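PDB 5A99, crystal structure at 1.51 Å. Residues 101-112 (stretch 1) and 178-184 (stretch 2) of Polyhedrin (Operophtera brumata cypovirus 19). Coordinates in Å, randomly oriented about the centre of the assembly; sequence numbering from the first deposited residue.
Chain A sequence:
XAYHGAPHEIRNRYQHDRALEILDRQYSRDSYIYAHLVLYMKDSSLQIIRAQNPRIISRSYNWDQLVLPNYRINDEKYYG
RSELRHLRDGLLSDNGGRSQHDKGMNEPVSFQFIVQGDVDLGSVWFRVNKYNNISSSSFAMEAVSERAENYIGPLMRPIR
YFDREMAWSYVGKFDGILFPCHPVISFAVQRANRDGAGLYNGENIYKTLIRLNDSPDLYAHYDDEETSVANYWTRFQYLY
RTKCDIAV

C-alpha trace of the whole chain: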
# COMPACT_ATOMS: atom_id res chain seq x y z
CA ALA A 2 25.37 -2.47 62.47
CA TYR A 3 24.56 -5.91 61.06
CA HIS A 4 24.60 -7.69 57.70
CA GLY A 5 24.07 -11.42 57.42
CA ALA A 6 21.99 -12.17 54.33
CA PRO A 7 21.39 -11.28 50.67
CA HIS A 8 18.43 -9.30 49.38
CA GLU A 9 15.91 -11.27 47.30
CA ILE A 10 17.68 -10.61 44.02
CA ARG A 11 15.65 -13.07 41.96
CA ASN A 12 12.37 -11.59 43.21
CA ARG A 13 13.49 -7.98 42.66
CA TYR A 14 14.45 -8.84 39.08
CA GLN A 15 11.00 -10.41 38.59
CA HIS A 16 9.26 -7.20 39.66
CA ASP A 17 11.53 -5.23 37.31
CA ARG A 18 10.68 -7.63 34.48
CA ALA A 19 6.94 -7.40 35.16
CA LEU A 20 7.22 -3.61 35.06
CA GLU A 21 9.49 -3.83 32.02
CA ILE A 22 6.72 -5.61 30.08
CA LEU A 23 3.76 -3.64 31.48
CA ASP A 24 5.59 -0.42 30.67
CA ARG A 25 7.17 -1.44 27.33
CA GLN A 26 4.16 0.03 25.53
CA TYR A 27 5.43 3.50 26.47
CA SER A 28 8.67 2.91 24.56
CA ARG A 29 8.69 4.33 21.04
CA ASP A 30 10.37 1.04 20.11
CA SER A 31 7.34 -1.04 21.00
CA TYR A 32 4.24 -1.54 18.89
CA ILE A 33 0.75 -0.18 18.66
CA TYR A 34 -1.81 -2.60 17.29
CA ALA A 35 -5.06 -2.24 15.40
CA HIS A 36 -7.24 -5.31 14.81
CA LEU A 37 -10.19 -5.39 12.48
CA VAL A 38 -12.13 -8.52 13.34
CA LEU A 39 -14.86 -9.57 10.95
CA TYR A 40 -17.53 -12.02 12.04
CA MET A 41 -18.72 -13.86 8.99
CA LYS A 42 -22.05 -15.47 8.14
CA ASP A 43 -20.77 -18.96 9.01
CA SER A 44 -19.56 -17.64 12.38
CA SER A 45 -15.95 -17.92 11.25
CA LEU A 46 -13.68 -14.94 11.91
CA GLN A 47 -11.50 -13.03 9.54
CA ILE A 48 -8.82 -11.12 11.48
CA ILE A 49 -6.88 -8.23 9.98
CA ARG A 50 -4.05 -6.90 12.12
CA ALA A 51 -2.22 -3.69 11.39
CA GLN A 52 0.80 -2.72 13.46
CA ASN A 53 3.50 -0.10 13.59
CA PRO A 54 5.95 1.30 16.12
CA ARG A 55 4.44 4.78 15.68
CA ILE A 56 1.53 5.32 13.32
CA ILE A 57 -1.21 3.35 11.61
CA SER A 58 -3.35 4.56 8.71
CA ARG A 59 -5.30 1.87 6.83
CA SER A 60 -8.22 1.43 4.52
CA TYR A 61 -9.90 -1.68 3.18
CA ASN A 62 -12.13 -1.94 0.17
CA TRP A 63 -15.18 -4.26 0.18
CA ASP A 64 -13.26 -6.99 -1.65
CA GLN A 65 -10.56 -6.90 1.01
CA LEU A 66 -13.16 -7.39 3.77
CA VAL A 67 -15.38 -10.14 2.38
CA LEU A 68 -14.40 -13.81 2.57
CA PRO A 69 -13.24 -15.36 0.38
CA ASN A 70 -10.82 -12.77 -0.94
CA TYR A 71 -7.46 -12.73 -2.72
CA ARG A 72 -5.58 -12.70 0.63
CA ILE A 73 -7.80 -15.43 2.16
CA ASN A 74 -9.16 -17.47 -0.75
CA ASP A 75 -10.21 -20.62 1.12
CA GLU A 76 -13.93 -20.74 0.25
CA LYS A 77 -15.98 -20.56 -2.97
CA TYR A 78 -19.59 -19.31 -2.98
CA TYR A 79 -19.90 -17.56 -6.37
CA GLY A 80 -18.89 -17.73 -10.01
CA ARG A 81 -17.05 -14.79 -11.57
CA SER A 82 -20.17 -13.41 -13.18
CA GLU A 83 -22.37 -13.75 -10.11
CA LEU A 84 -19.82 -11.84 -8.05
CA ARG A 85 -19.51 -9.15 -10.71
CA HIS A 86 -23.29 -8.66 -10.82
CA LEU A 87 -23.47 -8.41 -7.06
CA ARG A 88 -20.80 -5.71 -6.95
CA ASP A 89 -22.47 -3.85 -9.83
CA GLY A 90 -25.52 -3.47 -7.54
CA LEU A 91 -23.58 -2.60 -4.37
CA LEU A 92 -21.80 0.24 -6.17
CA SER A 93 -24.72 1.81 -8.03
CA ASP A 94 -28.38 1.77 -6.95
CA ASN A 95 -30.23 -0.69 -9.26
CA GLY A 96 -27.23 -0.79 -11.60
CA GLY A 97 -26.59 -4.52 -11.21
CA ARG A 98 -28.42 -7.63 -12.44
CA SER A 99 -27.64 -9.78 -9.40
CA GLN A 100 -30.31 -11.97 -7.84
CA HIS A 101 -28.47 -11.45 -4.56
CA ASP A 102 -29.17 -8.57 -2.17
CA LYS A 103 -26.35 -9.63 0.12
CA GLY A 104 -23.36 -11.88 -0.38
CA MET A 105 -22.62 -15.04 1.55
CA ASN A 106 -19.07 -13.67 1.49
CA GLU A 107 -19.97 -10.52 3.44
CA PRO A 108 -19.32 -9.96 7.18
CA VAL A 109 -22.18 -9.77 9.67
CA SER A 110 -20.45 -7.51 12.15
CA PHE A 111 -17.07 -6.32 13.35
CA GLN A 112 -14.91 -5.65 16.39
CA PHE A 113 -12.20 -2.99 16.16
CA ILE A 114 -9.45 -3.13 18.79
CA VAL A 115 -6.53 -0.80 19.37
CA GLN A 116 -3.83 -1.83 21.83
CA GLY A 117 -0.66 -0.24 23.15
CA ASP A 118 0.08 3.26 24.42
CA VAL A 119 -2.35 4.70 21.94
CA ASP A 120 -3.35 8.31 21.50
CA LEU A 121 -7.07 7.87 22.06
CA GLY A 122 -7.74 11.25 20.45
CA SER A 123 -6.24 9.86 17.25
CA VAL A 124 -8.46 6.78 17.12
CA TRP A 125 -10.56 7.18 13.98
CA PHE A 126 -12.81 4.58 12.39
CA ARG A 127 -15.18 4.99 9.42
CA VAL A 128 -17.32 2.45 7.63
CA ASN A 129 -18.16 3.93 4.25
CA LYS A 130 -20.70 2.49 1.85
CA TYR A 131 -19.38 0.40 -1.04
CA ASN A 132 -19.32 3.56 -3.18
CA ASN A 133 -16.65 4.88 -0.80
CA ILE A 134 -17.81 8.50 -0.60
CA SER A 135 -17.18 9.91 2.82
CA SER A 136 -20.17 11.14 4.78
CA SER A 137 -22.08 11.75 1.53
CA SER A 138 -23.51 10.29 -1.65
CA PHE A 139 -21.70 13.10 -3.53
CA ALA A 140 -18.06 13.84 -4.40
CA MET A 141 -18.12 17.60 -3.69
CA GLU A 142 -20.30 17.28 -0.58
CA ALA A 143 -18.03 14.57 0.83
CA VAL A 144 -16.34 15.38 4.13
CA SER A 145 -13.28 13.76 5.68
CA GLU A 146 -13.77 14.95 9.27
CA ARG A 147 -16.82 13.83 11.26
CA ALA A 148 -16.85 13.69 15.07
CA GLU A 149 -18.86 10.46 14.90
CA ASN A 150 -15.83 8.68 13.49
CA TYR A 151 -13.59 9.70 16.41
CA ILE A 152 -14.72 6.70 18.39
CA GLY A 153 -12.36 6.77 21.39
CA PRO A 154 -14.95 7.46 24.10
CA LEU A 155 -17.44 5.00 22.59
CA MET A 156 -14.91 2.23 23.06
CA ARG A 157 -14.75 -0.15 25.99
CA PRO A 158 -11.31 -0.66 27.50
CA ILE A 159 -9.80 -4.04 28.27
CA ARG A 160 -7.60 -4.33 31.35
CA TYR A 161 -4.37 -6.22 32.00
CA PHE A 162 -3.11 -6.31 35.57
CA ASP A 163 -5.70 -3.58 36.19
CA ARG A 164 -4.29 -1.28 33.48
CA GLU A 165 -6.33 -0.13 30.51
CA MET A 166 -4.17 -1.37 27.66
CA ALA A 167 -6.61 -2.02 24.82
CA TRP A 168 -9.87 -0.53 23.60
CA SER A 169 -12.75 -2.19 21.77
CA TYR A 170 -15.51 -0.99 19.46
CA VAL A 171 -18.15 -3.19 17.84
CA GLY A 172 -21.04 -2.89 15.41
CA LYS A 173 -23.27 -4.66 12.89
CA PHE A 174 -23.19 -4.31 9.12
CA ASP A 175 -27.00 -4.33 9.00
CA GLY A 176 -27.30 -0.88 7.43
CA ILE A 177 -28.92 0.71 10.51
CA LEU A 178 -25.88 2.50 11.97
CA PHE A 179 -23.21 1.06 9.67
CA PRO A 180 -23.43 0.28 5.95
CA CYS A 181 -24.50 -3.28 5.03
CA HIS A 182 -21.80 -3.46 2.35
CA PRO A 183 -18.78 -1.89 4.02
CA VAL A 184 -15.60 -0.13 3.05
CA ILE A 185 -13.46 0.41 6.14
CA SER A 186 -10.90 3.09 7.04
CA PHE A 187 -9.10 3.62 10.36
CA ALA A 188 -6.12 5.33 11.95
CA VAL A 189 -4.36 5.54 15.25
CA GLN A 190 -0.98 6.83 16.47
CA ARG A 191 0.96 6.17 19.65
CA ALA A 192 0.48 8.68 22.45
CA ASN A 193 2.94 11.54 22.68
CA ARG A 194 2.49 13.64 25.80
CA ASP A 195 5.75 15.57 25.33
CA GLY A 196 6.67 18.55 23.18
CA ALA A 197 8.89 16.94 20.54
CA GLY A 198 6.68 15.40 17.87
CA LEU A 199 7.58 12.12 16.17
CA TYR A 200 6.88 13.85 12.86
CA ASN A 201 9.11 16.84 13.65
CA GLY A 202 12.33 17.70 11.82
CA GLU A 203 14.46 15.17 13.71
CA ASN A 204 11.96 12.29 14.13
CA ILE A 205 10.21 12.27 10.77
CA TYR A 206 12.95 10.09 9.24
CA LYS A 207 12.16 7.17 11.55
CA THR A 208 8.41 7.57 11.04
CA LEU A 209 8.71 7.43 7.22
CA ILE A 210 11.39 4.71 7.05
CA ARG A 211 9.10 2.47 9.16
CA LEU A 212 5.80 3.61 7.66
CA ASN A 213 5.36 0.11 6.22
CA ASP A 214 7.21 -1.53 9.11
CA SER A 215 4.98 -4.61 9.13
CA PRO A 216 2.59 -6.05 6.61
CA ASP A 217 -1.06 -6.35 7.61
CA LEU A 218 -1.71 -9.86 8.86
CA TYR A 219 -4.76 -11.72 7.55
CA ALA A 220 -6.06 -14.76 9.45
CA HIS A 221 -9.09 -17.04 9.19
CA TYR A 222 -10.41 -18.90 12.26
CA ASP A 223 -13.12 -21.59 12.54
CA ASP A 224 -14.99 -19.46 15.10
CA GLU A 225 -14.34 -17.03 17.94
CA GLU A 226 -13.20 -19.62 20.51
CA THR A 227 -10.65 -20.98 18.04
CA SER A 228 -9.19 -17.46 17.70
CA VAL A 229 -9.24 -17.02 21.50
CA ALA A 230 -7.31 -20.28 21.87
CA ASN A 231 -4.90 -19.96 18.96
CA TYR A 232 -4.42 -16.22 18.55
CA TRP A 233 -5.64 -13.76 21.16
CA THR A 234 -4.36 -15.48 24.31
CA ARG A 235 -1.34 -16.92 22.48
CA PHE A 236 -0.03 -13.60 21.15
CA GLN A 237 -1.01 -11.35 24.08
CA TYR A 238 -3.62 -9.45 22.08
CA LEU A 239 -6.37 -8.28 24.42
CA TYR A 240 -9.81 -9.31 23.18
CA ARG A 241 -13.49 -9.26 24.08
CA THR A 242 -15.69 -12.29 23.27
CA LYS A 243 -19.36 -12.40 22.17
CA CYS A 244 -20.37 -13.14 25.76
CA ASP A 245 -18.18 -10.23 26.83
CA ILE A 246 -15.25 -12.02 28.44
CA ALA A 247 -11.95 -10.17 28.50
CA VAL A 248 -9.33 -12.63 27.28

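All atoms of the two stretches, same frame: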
# COMPACT_ATOMS: atom_id res chain seq x y z
N HIS A 101 -28.90 -11.42 -5.95
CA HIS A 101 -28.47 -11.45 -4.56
C HIS A 101 -28.42 -10.05 -3.97
O HIS A 101 -27.69 -9.17 -4.47
CB HIS A 101 -27.08 -12.09 -4.45
CG HIS A 101 -27.00 -13.48 -5.00
ND1 HIS A 101 -26.07 -13.85 -5.95
CD2 HIS A 101 -27.71 -14.60 -4.72
CE1 HIS A 101 -26.23 -15.13 -6.24
NE2 HIS A 101 -27.22 -15.61 -5.51
N ASP A 102 -29.21 -9.83 -2.92
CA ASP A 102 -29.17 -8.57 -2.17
C ASP A 102 -27.90 -8.45 -1.35
O ASP A 102 -27.30 -7.38 -1.25
CB ASP A 102 -30.34 -8.48 -1.20
CG ASP A 102 -31.54 -7.78 -1.79
OD1 ASP A 102 -31.42 -7.19 -2.89
OD2 ASP A 102 -32.60 -7.79 -1.13
N LYS A 103 -27.52 -9.57 -0.72
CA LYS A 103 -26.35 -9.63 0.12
C LYS A 103 -25.54 -10.84 -0.27
O LYS A 103 -26.09 -11.82 -0.80
CB LYS A 103 -26.75 -9.73 1.59
CG LYS A 103 -27.63 -8.58 2.09
CD LYS A 103 -27.67 -8.51 3.61
CE LYS A 103 -28.85 -7.69 4.12
NZ LYS A 103 -29.21 -6.55 3.23
N GLY A 104 -24.24 -10.78 -0.03
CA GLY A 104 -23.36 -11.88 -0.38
C GLY A 104 -23.11 -12.78 0.81
O GLY A 104 -23.00 -12.31 1.95
N MET A 105 -23.04 -14.08 0.54
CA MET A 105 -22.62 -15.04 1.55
C MET A 105 -21.21 -14.71 2.03
O MET A 105 -20.82 -15.07 3.14
CB MET A 105 -22.63 -16.45 0.96
CG MET A 105 -24.01 -16.96 0.64
SD MET A 105 -25.18 -16.67 1.99
CE MET A 105 -26.56 -17.66 1.42
N ASN A 106 -20.46 -13.99 1.20
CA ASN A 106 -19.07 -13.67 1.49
C ASN A 106 -18.92 -12.46 2.41
O ASN A 106 -17.81 -12.16 2.85
CB ASN A 106 -18.28 -13.44 0.19
CG ASN A 106 -18.90 -12.36 -0.71
OD1 ASN A 106 -20.10 -12.07 -0.61
ND2 ASN A 106 -18.09 -11.78 -1.59
N GLU A 107 -20.02 -11.77 2.69
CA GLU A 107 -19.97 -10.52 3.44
C GLU A 107 -20.06 -10.73 4.95
O GLU A 107 -20.76 -11.62 5.42
CB GLU A 107 -21.11 -9.60 3.00
CG GLU A 107 -21.05 -9.15 1.55
CD GLU A 107 -22.13 -8.13 1.23
OE1 GLU A 107 -23.30 -8.53 1.14
OE2 GLU A 107 -21.81 -6.93 1.11
N PRO A 108 -19.37 -9.87 5.72
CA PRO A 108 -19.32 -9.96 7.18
C PRO A 108 -20.65 -9.52 7.80
O PRO A 108 -21.35 -8.67 7.26
CB PRO A 108 -18.20 -8.98 7.55
CG PRO A 108 -18.23 -7.96 6.45
CD PRO A 108 -18.62 -8.71 5.21
N VAL A 109 -20.98 -10.12 8.93
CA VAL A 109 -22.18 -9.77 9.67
C VAL A 109 -21.93 -8.57 10.57
O VAL A 109 -22.79 -7.71 10.74
CB VAL A 109 -22.63 -10.96 10.53
CG1 VAL A 109 -23.90 -10.62 11.29
CG2 VAL A 109 -22.84 -12.18 9.67
N SER A 110 -20.75 -8.53 11.16
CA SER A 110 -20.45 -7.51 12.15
C SER A 110 -18.94 -7.46 12.33
O SER A 110 -18.20 -8.25 11.71
CB SER A 110 -21.13 -7.83 13.48
OG SER A 110 -20.54 -8.97 14.08
N PHE A 111 -18.50 -6.54 13.16
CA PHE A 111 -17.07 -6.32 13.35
C PHE A 111 -16.74 -6.01 14.81
O PHE A 111 -17.60 -5.59 15.60
CB PHE A 111 -16.61 -5.14 12.48
CG PHE A 111 -17.07 -3.80 12.98
CD1 PHE A 111 -16.34 -3.13 13.96
CD2 PHE A 111 -18.25 -3.23 12.52
CE1 PHE A 111 -16.78 -1.91 14.45
CE2 PHE A 111 -18.68 -1.99 13.01
CZ PHE A 111 -17.93 -1.34 13.97
N GLN A 112 -15.47 -6.22 15.17
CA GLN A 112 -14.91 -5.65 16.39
C GLN A 112 -13.57 -5.00 16.04
O GLN A 112 -12.71 -5.61 15.40
CB GLN A 112 -14.73 -6.71 17.49
CG GLN A 112 -13.92 -6.21 18.68
CD GLN A 112 -13.96 -7.13 19.91
OE1 GLN A 112 -13.57 -6.72 21.01
NE2 GLN A 112 -14.39 -8.36 19.72
N LEU A 178 -26.85 1.49 11.55
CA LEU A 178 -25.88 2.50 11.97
C LEU A 178 -24.61 2.41 11.13
O LEU A 178 -23.85 3.37 11.05
CB LEU A 178 -25.54 2.33 13.45
CG LEU A 178 -26.74 2.43 14.41
CD1 LEU A 178 -26.35 2.00 15.82
CD2 LEU A 178 -27.32 3.84 14.40
N PHE A 179 -24.38 1.26 10.52
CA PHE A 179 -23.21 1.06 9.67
C PHE A 179 -23.69 0.44 8.37
O PHE A 179 -24.61 -0.37 8.37
CB PHE A 179 -22.21 0.10 10.32
CG PHE A 179 -21.68 0.60 11.62
CD1 PHE A 179 -20.66 1.53 11.66
CD2 PHE A 179 -22.20 0.12 12.81
CE1 PHE A 179 -20.16 1.99 12.86
CE2 PHE A 179 -21.71 0.57 14.02
CZ PHE A 179 -20.69 1.51 14.05
N PRO A 180 -23.06 0.83 7.25
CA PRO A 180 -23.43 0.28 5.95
C PRO A 180 -23.44 -1.26 5.92
O PRO A 180 -22.56 -1.89 6.52
CB PRO A 180 -22.35 0.85 5.02
CG PRO A 180 -22.00 2.17 5.65
CD PRO A 180 -22.09 1.93 7.14
N CYS A 181 -24.42 -1.83 5.23
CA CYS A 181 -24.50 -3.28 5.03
C CYS A 181 -23.34 -3.84 4.23
O CYS A 181 -22.94 -4.98 4.43
CB CYS A 181 -25.78 -3.64 4.27
SG CYS A 181 -27.23 -3.95 5.29
N HIS A 182 -22.82 -3.03 3.30
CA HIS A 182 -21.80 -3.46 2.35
C HIS A 182 -20.62 -2.51 2.50
O HIS A 182 -20.52 -1.50 1.82
CB HIS A 182 -22.36 -3.43 0.92
CG HIS A 182 -23.70 -4.08 0.79
ND1 HIS A 182 -23.85 -5.44 0.61
CD2 HIS A 182 -24.95 -3.57 0.84
CE1 HIS A 182 -25.13 -5.74 0.55
NE2 HIS A 182 -25.82 -4.62 0.68
N PRO A 183 -19.73 -2.84 3.44
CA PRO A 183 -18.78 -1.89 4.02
C PRO A 183 -17.48 -1.70 3.25
O PRO A 183 -16.97 -2.62 2.59
CB PRO A 183 -18.48 -2.51 5.39
CG PRO A 183 -18.56 -3.97 5.15
CD PRO A 183 -19.67 -4.15 4.11
N VAL A 184 -16.98 -0.47 3.33
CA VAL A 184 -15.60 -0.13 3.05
C VAL A 184 -15.10 0.40 4.40
O VAL A 184 -15.83 1.10 5.09
CB VAL A 184 -15.48 0.97 1.99
CG1 VAL A 184 -14.10 1.62 2.04
CG2 VAL A 184 -15.77 0.40 0.57
O HOH W 1 -21.05 -6.73 4.87

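No two touching residues are closer than 68 positions in sequence, and the two stretches meet through side chains, some backbone carbonyls and a water, burying a modest 366 Å² between them. Stretch 1 begins at His101, which is beyond reach of the other stretch; contact starts with Asp102, through its backbone. The carbonyl oxygen Asp102 O lies 3.3 Å from His182 CE1, an approach suited to a ring carbon that is polarised by its two flanking nitrogens.

The CA-to-CB bond of Lys103 runs sideways to stretch 2, but the end of its long chain comes nearer. Lys103 CG passes 4.1 Å from His182 CE1, so the aliphatic part of the lysine packs beside the imidazole, while Lys103 NZ comes within 3.9 Å of Cys181 SG. At this exposed margin a lysine can offer methylenes to a neighbour while its amine reaches toward the cysteine sulphur.

Gly104 opens a type I turn that ends at Glu107, closed by the backbone hydrogen bond from Glu107 N to Gly104 O at 3.1 Å. A side chain at Gly104 would not fit: an ideal CB there would lie only 2.1 Å from Asn106 OD1. Met105 and Asn106 occupy the middle of the turn and do not touch stretch 2.

Glu107 is the polar centre of the contact. Its CA-to-CB bond points toward stretch 2, and its m, t side chain brings the carboxylate to the edge of the His182 ring, where His182 ND1 donates a short hydrogen bond to Glu107 OE2 (2.6 Å, with an angle of 154° at the hydrogen). The carboxylate also serves its own stretch: Gly104 N donates to Glu107 OE1 at 2.7 Å, almost linearly. A buried glutamate can thus fasten the turn and the histidine together, its two oxygens accepting from different partners.

The ring of Pro108 provides a compact apolar surface, with Pro108 CG 4.2 Å from Pro183 CG. A water oxygen lies 3.1 Å from Pro108 O and 2.6 Å from Cys181 O, within hydrogen-bonding reach of two backbone acceptors that could not bond to each other directly.

Val109 points away and Ser110 is out of reach. In the strand, Phe111 again points toward stretch 2 and directs its ring edge at one face of Phe179. The planes stand at 90°, the centroids are 5.2 Å apart, and Phe111 CZ lies 4.0 Å from Phe179 CZ. This arrangement sets the slightly positive edge hydrogens against the electron-rich face.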